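Local coordinates for protein 2,3-dihydroxybenzoate-AMP ligase (Mycobacterium smegmatis, PDB 5KEI) that belongs to the ANL superfamily of AMP-binding enzymes, with a large AMP-binding domain followed by a small C-terminal domain, at residues 225-237 with 258-271. Sequence-based numbering, arbitrary orientation.
Sequences RTHQDYVYNATAS and NFPLACPGLLGAMT
Tyr230 is a knob that helix 227-237 sets into a hole formed by Asn258, Leu261, Ala262 and Leu267, a buried helix-helix packing inside the AMP-binding domain of an ANL-family enzyme. It illustrates how one long side chain can reach into both helix 258-262 and helix 265-271, while small residues line the close crossing. The apolar contacts centre on the Tyr230 ring: Ala262 CB lies 3.6 Å from Tyr230 CZ, and Leu267 CD1 touches the CE2 side of the ring, both obliquely, while Leu261 CD2 meets the ring edge. Where helices 227-237 and 265-271 cross at -71°, with their axes 7.8 Å apart, Ala234 faces Gly268. Ala234 CB packs on Leu267 CB at 3.8 Å, and the CA atoms of Ala234 and Gly268 stand only 4.2 Å apart. Ala234 O lies against Gly268 CA at 3.5 Å, with no side chain between the two backbones. Farther along, Ser237 CB rests on Pro264, which follows a cis peptide bond. Beyond these helices, Phe108 and Leu112 of helix 107-117 pack against Leu261, and Phe113 against Leu267.

Toward the Arg225 end the contact turns polar. Arg225, its chain bent at chi2 and chi3, turns NE and NH2 side-on to a single oxygen, Asp229 OD2, in the guanidinium plane; Tyr230 CD1 lies over one guanidinium face, offset toward its rim. Water 1 accepts from both Arg225 NH1 and Asn258 ND2, bridging the segments. A direct bond runs from Tyr230 OH to Asn258 OD1, 2.8 Å long, entering in the carbonyl plane on a lone pair with a C=O...donor angle of 142°.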
ATOM      1  N   ARG A 225       6.203   6.931  -0.420  1.00 28.49           N
ATOM      2  CA  ARG A 225       6.359   6.966  -1.865  1.00 32.22           C
ATOM      3  C   ARG A 225       6.810   8.372  -2.195  1.00 27.42           C
ATOM      4  O   ARG A 225       6.210   9.354  -1.749  1.00 28.36           O
ATOM      5  CB  ARG A 225       5.065   6.582  -2.593  1.00 27.08           C
ATOM      6  CG  ARG A 225       4.430   5.258  -2.120  1.00 27.99           C
ATOM      7  CD  ARG A 225       5.208   4.008  -2.567  1.00 29.84           C
ATOM      8  NE  ARG A 225       5.437   4.040  -4.013  1.00 36.04           N
ATOM      9  CZ  ARG A 225       4.807   3.294  -4.916  1.00 26.32           C
ATOM     10  NH1 ARG A 225       3.909   2.390  -4.549  1.00 23.95           N
ATOM     11  NH2 ARG A 225       5.108   3.444  -6.191  1.00 28.35           N
ATOM     12  N   THR A 226       7.904   8.471  -2.928  1.00 24.52           N
ATOM     13  CA  THR A 226       8.419   9.775  -3.288  1.00 28.84           C
ATOM     14  C   THR A 226       7.603  10.360  -4.426  1.00 27.98           C
ATOM     15  O   THR A 226       6.857   9.644  -5.099  1.00 26.15           O
ATOM     16  CB  THR A 226       9.879   9.686  -3.693  1.00 29.89           C
ATOM     17  OG1 THR A 226       9.983   8.921  -4.899  1.00 25.59           O
ATOM     18  CG2 THR A 226      10.664   9.006  -2.608  1.00 28.11           C
ATOM     19  N   HIS A 227       7.735  11.669  -4.626  1.00 31.01           N
ATOM     20  CA  HIS A 227       7.108  12.346  -5.759  1.00 28.79           C
ATOM     21  C   HIS A 227       7.556  11.677  -7.052  1.00 28.27           C
ATOM     22  O   HIS A 227       6.735  11.357  -7.917  1.00 29.03           O
ATOM     23  CB  HIS A 227       7.468  13.839  -5.793  1.00 28.53           C
ATOM     24  CG  HIS A 227       6.972  14.621  -4.618  1.00 26.30           C
ATOM     25  ND1 HIS A 227       5.746  15.262  -4.609  1.00 25.12           N
ATOM     26  CD2 HIS A 227       7.548  14.911  -3.427  1.00 28.56           C
ATOM     27  CE1 HIS A 227       5.583  15.885  -3.461  1.00 27.25           C
ATOM     28  NE2 HIS A 227       6.664  15.691  -2.722  1.00 30.19           N
ATOM     29  N   GLN A 228       8.864  11.458  -7.157  1.00 24.99           N
ATOM     30  CA  GLN A 228       9.457  10.881  -8.355  1.00 26.13           C
ATOM     31  C   GLN A 228       8.791   9.553  -8.715  1.00 31.48           C
ATOM     32  O   GLN A 228       8.401   9.333  -9.876  1.00 28.94           O
ATOM     33  CB  GLN A 228      10.965  10.674  -8.166  1.00 27.64           C
ATOM     34  CG  GLN A 228      11.838  11.961  -8.055  1.00 29.41           C
ATOM     35  CD  GLN A 228      12.132  12.623  -9.418  1.00 34.39           C
ATOM     36  OE1 GLN A 228      11.342  12.512 -10.349  1.00 30.96           O
ATOM     37  NE2 GLN A 228      13.285  13.299  -9.529  1.00 28.68           N
ATOM     38  N   ASP A 229       8.646   8.661  -7.729  1.00 31.91           N
ATOM     39  CA  ASP A 229       8.309   7.299  -8.088  1.00 26.84           C
ATOM     40  C   ASP A 229       6.803   7.137  -8.195  1.00 25.48           C
ATOM     41  O   ASP A 229       6.328   6.291  -8.953  1.00 30.24           O
ATOM     42  CB  ASP A 229       8.892   6.252  -7.127  1.00 28.10           C
ATOM     43  CG  ASP A 229       8.247   6.246  -5.759  1.00 30.03           C
ATOM     44  OD1 ASP A 229       8.688   6.977  -4.870  1.00 34.58           O
ATOM     45  OD2 ASP A 229       7.223   5.545  -5.602  1.00 29.38           O
ATOM     46  N   TYR A 230       6.049   7.984  -7.500  1.00 27.31           N
ATOM     47  CA  TYR A 230       4.595   7.851  -7.500  1.00 25.37           C
ATOM     48  C   TYR A 230       4.007   8.464  -8.784  1.00 26.78           C
ATOM     49  O   TYR A 230       3.057   7.924  -9.354  1.00 25.20           O
ATOM     50  CB  TYR A 230       3.982   8.470  -6.220  1.00 20.89           C
ATOM     51  CG  TYR A 230       2.731   7.703  -5.832  1.00 29.44           C
ATOM     52  CD1 TYR A 230       2.848   6.329  -5.601  1.00 28.95           C
ATOM     53  CD2 TYR A 230       1.501   8.301  -5.580  1.00 26.48           C
ATOM     54  CE1 TYR A 230       1.795   5.552  -5.227  1.00 25.30           C
ATOM     55  CE2 TYR A 230       0.391   7.492  -5.167  1.00 28.05           C
ATOM     56  CZ  TYR A 230       0.569   6.113  -5.001  1.00 22.39           C
ATOM     57  OH  TYR A 230      -0.420   5.239  -4.618  1.00 23.40           O
ATOM     58  N   VAL A 231       4.601   9.553  -9.264  1.00 26.18           N
ATOM     59  CA  VAL A 231       4.184  10.111 -10.548  1.00 24.69           C
ATOM     60  C   VAL A 231       4.537   9.120 -11.654  1.00 24.76           C
ATOM     61  O   VAL A 231       3.712   8.818 -12.522  1.00 24.42           O
ATOM     62  CB  VAL A 231       4.834  11.464 -10.813  1.00 28.48           C
ATOM     63  CG1 VAL A 231       4.526  11.960 -12.252  1.00 25.86           C
ATOM     64  CG2 VAL A 231       4.361  12.471  -9.762  1.00 25.50           C
ATOM     65  N   TYR A 232       5.751   8.580 -11.599  1.00 26.46           N
ATOM     66  CA  TYR A 232       6.103   7.506 -12.524  1.00 25.96           C
ATOM     67  C   TYR A 232       5.169   6.279 -12.447  1.00 30.15           C
ATOM     68  O   TYR A 232       4.796   5.727 -13.480  1.00 29.58           O
ATOM     69  CB  TYR A 232       7.559   7.052 -12.313  1.00 27.08           C
ATOM     70  CG  TYR A 232       7.976   5.852 -13.162  1.00 29.85           C
ATOM     71  CD1 TYR A 232       7.825   5.859 -14.554  1.00 31.88           C
ATOM     72  CD2 TYR A 232       8.464   4.693 -12.572  1.00 29.02           C
ATOM     73  CE1 TYR A 232       8.184   4.747 -15.339  1.00 27.31           C
ATOM     74  CE2 TYR A 232       8.817   3.587 -13.339  1.00 31.37           C
ATOM     75  CZ  TYR A 232       8.672   3.613 -14.722  1.00 32.97           C
ATOM     76  OH  TYR A 232       9.031   2.510 -15.477  1.00 26.16           O
ATOM     77  N   ASN A 233       4.736   5.903 -11.243  1.00 28.63           N
ATOM     78  CA  ASN A 233       3.976   4.674 -11.012  1.00 26.15           C
ATOM     79  C   ASN A 233       2.613   4.841 -11.785  1.00 24.59           C
ATOM     80  O   ASN A 233       2.133   3.985 -12.536  1.00 23.85           O
ATOM     81  CB  ASN A 233       3.710   4.466  -9.512  1.00 32.59           C
ATOM     82  CG  ASN A 233       2.915   3.226  -9.253  1.00 27.12           C
ATOM     83  OD1 ASN A 233       1.723   3.278  -9.211  1.00 36.98           O
ATOM     84  ND2 ASN A 233       3.588   2.138  -8.938  1.00 31.76           N
ATOM     85  N   ALA A 234       1.987   5.992 -11.581  1.00 23.36           N
ATOM     86  CA  ALA A 234       0.733   6.364 -12.259  1.00 27.94           C
ATOM     87  C   ALA A 234       0.883   6.526 -13.787  1.00 27.70           C
ATOM     88  O   ALA A 234       0.077   6.001 -14.559  1.00 24.33           O
ATOM     89  CB  ALA A 234       0.185   7.645 -11.637  1.00 24.82           C
ATOM     90  N   THR A 235       1.883   7.293 -14.198  1.00 28.46           N
ATOM     91  CA  THR A 235       2.099   7.615 -15.620  1.00 25.77           C
ATOM     92  C   THR A 235       2.371   6.353 -16.433  1.00 27.21           C
ATOM     93  O   THR A 235       1.691   6.069 -17.433  1.00 28.64           O
ATOM     94  CB  THR A 235       3.275   8.569 -15.787  1.00 24.40           C
ATOM     95  OG1 THR A 235       3.083   9.697 -14.919  1.00 26.90           O
ATOM     96  CG2 THR A 235       3.434   8.993 -17.252  1.00 22.37           C
ATOM     97  N   ALA A 236       3.380   5.606 -16.000  1.00 23.74           N
ATOM     98  CA  ALA A 236       3.742   4.360 -16.652  1.00 28.36           C
ATOM     99  C   ALA A 236       2.574   3.365 -16.658  1.00 24.37           C
ATOM    100  O   ALA A 236       2.383   2.660 -17.633  1.00 29.36           O
ATOM    101  CB  ALA A 236       4.962   3.746 -15.982  1.00 26.60           C
ATOM    102  N   SER A 237       1.793   3.320 -15.581  1.00 27.25           N
ATOM    103  CA  SER A 237       0.651   2.390 -15.507  1.00 27.77           C
ATOM    104  C   SER A 237      -0.447   2.790 -16.457  1.00 26.67           C
ATOM    105  O   SER A 237      -1.102   1.930 -17.055  1.00 30.76           O
ATOM    106  CB  SER A 237       0.056   2.319 -14.091  1.00 24.71           C
ATOM    107  OG  SER A 237       1.005   1.858 -13.176  1.00 26.71           O
ATOM    108  N   ASN A 258      -3.371   1.917  -2.794  1.00 25.73           N
ATOM    109  CA  ASN A 258      -2.481   2.018  -3.940  1.00 23.17           C
ATOM    110  C   ASN A 258      -3.146   1.630  -5.275  1.00 27.93           C
ATOM    111  O   ASN A 258      -2.983   2.317  -6.289  1.00 22.42           O
ATOM    112  CB  ASN A 258      -1.253   1.139  -3.708  1.00 22.32           C
ATOM    113  CG  ASN A 258      -0.167   1.381  -4.729  1.00 24.72           C
ATOM    114  OD1 ASN A 258       0.009   2.507  -5.196  1.00 24.34           O
ATOM    115  ND2 ASN A 258       0.575   0.338  -5.075  1.00 25.09           N
ATOM    116  N   PHE A 259      -3.926   0.554  -5.256  1.00 25.46           N
ATOM    117  CA  PHE A 259      -4.420  -0.034  -6.493  1.00 26.11           C
ATOM    118  C   PHE A 259      -5.365   0.934  -7.248  1.00 25.77           C
ATOM    119  O   PHE A 259      -5.080   1.255  -8.395  1.00 28.44           O
ATOM    120  CB  PHE A 259      -5.077  -1.393  -6.188  1.00 25.40           C
ATOM    121  CG  PHE A 259      -5.440  -2.202  -7.407  1.00 24.69           C
ATOM    122  CD1 PHE A 259      -4.889  -1.921  -8.651  1.00 27.05           C
ATOM    123  CD2 PHE A 259      -6.350  -3.248  -7.303  1.00 29.30           C
ATOM    124  CE1 PHE A 259      -5.220  -2.662  -9.771  1.00 23.96           C
ATOM    125  CE2 PHE A 259      -6.705  -4.002  -8.431  1.00 32.96           C
ATOM    126  CZ  PHE A 259      -6.125  -3.706  -9.673  1.00 25.63           C
ATOM    127  N   PRO A 260      -6.465   1.428  -6.616  1.00 29.68           N
ATOM    128  CA  PRO A 260      -7.249   2.426  -7.375  1.00 24.21           C
ATOM    129  C   PRO A 260      -6.720   3.857  -7.267  1.00 31.21           C
ATOM    130  O   PRO A 260      -7.313   4.775  -7.853  1.00 29.02           O
ATOM    131  CB  PRO A 260      -8.635   2.355  -6.734  1.00 25.01           C
ATOM    132  CG  PRO A 260      -8.341   1.975  -5.293  1.00 27.94           C
ATOM    133  CD  PRO A 260      -7.133   1.059  -5.342  1.00 23.80           C
ATOM    134  N   LEU A 261      -5.648   4.065  -6.512  1.00 23.67           N
ATOM    135  CA  LEU A 261      -5.080   5.399  -6.413  1.00 24.92           C
ATOM    136  C   LEU A 261      -4.091   5.694  -7.563  1.00 27.04           C
ATOM    137  O   LEU A 261      -4.075   6.789  -8.112  1.00 25.30           O
ATOM    138  CB  LEU A 261      -4.400   5.571  -5.050  1.00 25.25           C
ATOM    139  CG  LEU A 261      -3.845   6.954  -4.749  1.00 25.75           C
ATOM    140  CD1 LEU A 261      -4.946   8.001  -4.881  1.00 21.69           C
ATOM    141  CD2 LEU A 261      -3.229   6.949  -3.344  1.00 27.31           C
ATOM    142  N   ALA A 262      -3.267   4.718  -7.936  1.00 27.59           N
ATOM    143  CA  ALA A 262      -2.218   4.980  -8.919  1.00 22.52           C
ATOM    144  C   ALA A 262      -1.846   3.826  -9.840  1.00 23.39           C
ATOM    145  O   ALA A 262      -0.833   3.897 -10.514  1.00 26.26           O
ATOM    146  CB  ALA A 262      -0.967   5.453  -8.188  1.00 20.72           C
ATOM    147  N   CYS A 263      -2.657   2.775  -9.907  1.00 29.39           N
ATOM    148  CA  CYS A 263      -2.259   1.601 -10.684  1.00 22.76           C
ATOM    149  C   CYS A 263      -3.210   1.144 -11.795  1.00 24.73           C
ATOM    150  O   CYS A 263      -3.573  -0.030 -11.820  1.00 30.74           O
ATOM    151  CB  CYS A 263      -2.040   0.432  -9.719  1.00 21.49           C
ATOM    152  SG  CYS A 263      -0.799   0.788  -8.428  1.00 21.17           S
ATOM    153  N   PRO A 264      -3.602   2.035 -12.735  1.00 27.44           N
ATOM    154  CA  PRO A 264      -3.297   3.467 -12.878  1.00 26.12           C
ATOM    155  C   PRO A 264      -4.182   4.346 -12.000  1.00 24.07           C
ATOM    156  O   PRO A 264      -3.750   5.427 -11.630  1.00 29.37           O
ATOM    157  CB  PRO A 264      -3.571   3.744 -14.367  1.00 23.43           C
ATOM    158  CG  PRO A 264      -4.667   2.797 -14.720  1.00 24.41           C
ATOM    159  CD  PRO A 264      -4.377   1.532 -13.890  1.00 24.67           C
ATOM    160  N   GLY A 265      -5.396   3.903 -11.690  1.00 25.23           N
ATOM    161  CA  GLY A 265      -6.247   4.593 -10.736  1.00 24.99           C
ATOM    162  C   GLY A 265      -6.574   6.036 -11.086  1.00 25.07           C
ATOM    163  O   GLY A 265      -6.456   6.452 -12.242  1.00 28.36           O
ATOM    164  N   LEU A 266      -7.002   6.784 -10.079  1.00 27.51           N
ATOM    165  CA  LEU A 266      -7.309   8.211 -10.195  1.00 26.38           C
ATOM    166  C   LEU A 266      -6.148   9.037 -10.762  1.00 26.38           C
ATOM    167  O   LEU A 266      -6.333   9.810 -11.697  1.00 30.28           O
ATOM    168  CB  LEU A 266      -7.721   8.765  -8.823  1.00 24.69           C
ATOM    169  CG  LEU A 266      -7.736  10.296  -8.730  1.00 31.18           C
ATOM    170  CD1 LEU A 266      -8.927  10.897  -9.447  1.00 26.68           C
ATOM    171  CD2 LEU A 266      -7.694  10.742  -7.290  1.00 32.89           C
ATOM    172  N   LEU A 267      -4.949   8.850 -10.225  1.00 22.14           N
ATOM    173  CA  LEU A 267      -3.784   9.610 -10.668  1.00 23.54           C
ATOM    174  C   LEU A 267      -3.352   9.314 -12.095  1.00 30.81           C
ATOM    175  O   LEU A 267      -3.052  10.238 -12.881  1.00 28.65           O
ATOM    176  CB  LEU A 267      -2.619   9.357  -9.710  1.00 24.88           C
ATOM    177  CG  LEU A 267      -2.953   9.924  -8.310  1.00 27.60           C
ATOM    178  CD1 LEU A 267      -1.865   9.694  -7.315  1.00 24.29           C
ATOM    179  CD2 LEU A 267      -3.252  11.415  -8.373  1.00 25.93           C
ATOM    180  N   GLY A 268      -3.296   8.034 -12.437  1.00 24.77           N
ATOM    181  CA  GLY A 268      -2.922   7.665 -13.784  1.00 28.84           C
ATOM    182  C   GLY A 268      -3.968   8.223 -14.724  1.00 26.21           C
ATOM    183  O   GLY A 268      -3.632   8.814 -15.740  1.00 26.02           O
ATOM    184  N   ALA A 269      -5.238   8.063 -14.358  1.00 24.13           N
ATOM    185  CA  ALA A 269      -6.322   8.658 -15.124  1.00 27.67           C
ATOM    186  C   ALA A 269      -6.088  10.168 -15.300  1.00 32.59           C
ATOM    187  O   ALA A 269      -6.297  10.698 -16.384  1.00 34.56           O
ATOM    188  CB  ALA A 269      -7.666   8.388 -14.450  1.00 25.24           C
ATOM    189  N   MET A 270      -5.616  10.852 -14.255  1.00 30.09           N
ATOM    190  CA  MET A 270      -5.428  12.296 -14.342  1.00 29.31           C
ATOM    191  C   MET A 270      -4.235  12.674 -15.220  1.00 30.64           C
ATOM    192  O   MET A 270      -4.194  13.771 -15.759  1.00 30.14           O
ATOM    193  CB  MET A 270      -5.272  12.910 -12.951  1.00 29.35           C
ATOM    194  CG  MET A 270      -6.588  13.118 -12.205  1.00 27.47           C
ATOM    195  SD  MET A 270      -6.325  13.753 -10.531  1.00 39.46           S
ATOM    196  CE  MET A 270      -5.875  15.439 -10.855  1.00 33.20           C
ATOM    197  N   THR A 271      -3.269  11.779 -15.380  1.00 28.07           N
ATOM    198  CA  THR A 271      -2.150  12.086 -16.257  1.00 29.59           C
ATOM    199  C   THR A 271      -2.543  12.129 -17.734  1.00 31.83           C
ATOM    200  O   THR A 271      -1.802  12.702 -18.541  1.00 31.41           O
ATOM    201  CB  THR A 271      -0.993  11.078 -16.110  1.00 33.20           C
ATOM    202  OG1 THR A 271      -1.470   9.766 -16.420  1.00 27.35           O
ATOM    203  CG2 THR A 271      -0.405  11.107 -14.703  1.00 29.80           C
TER
HETATM  204  O   HOH W   1       3.164   0.485  -6.534  1.00 28.63           O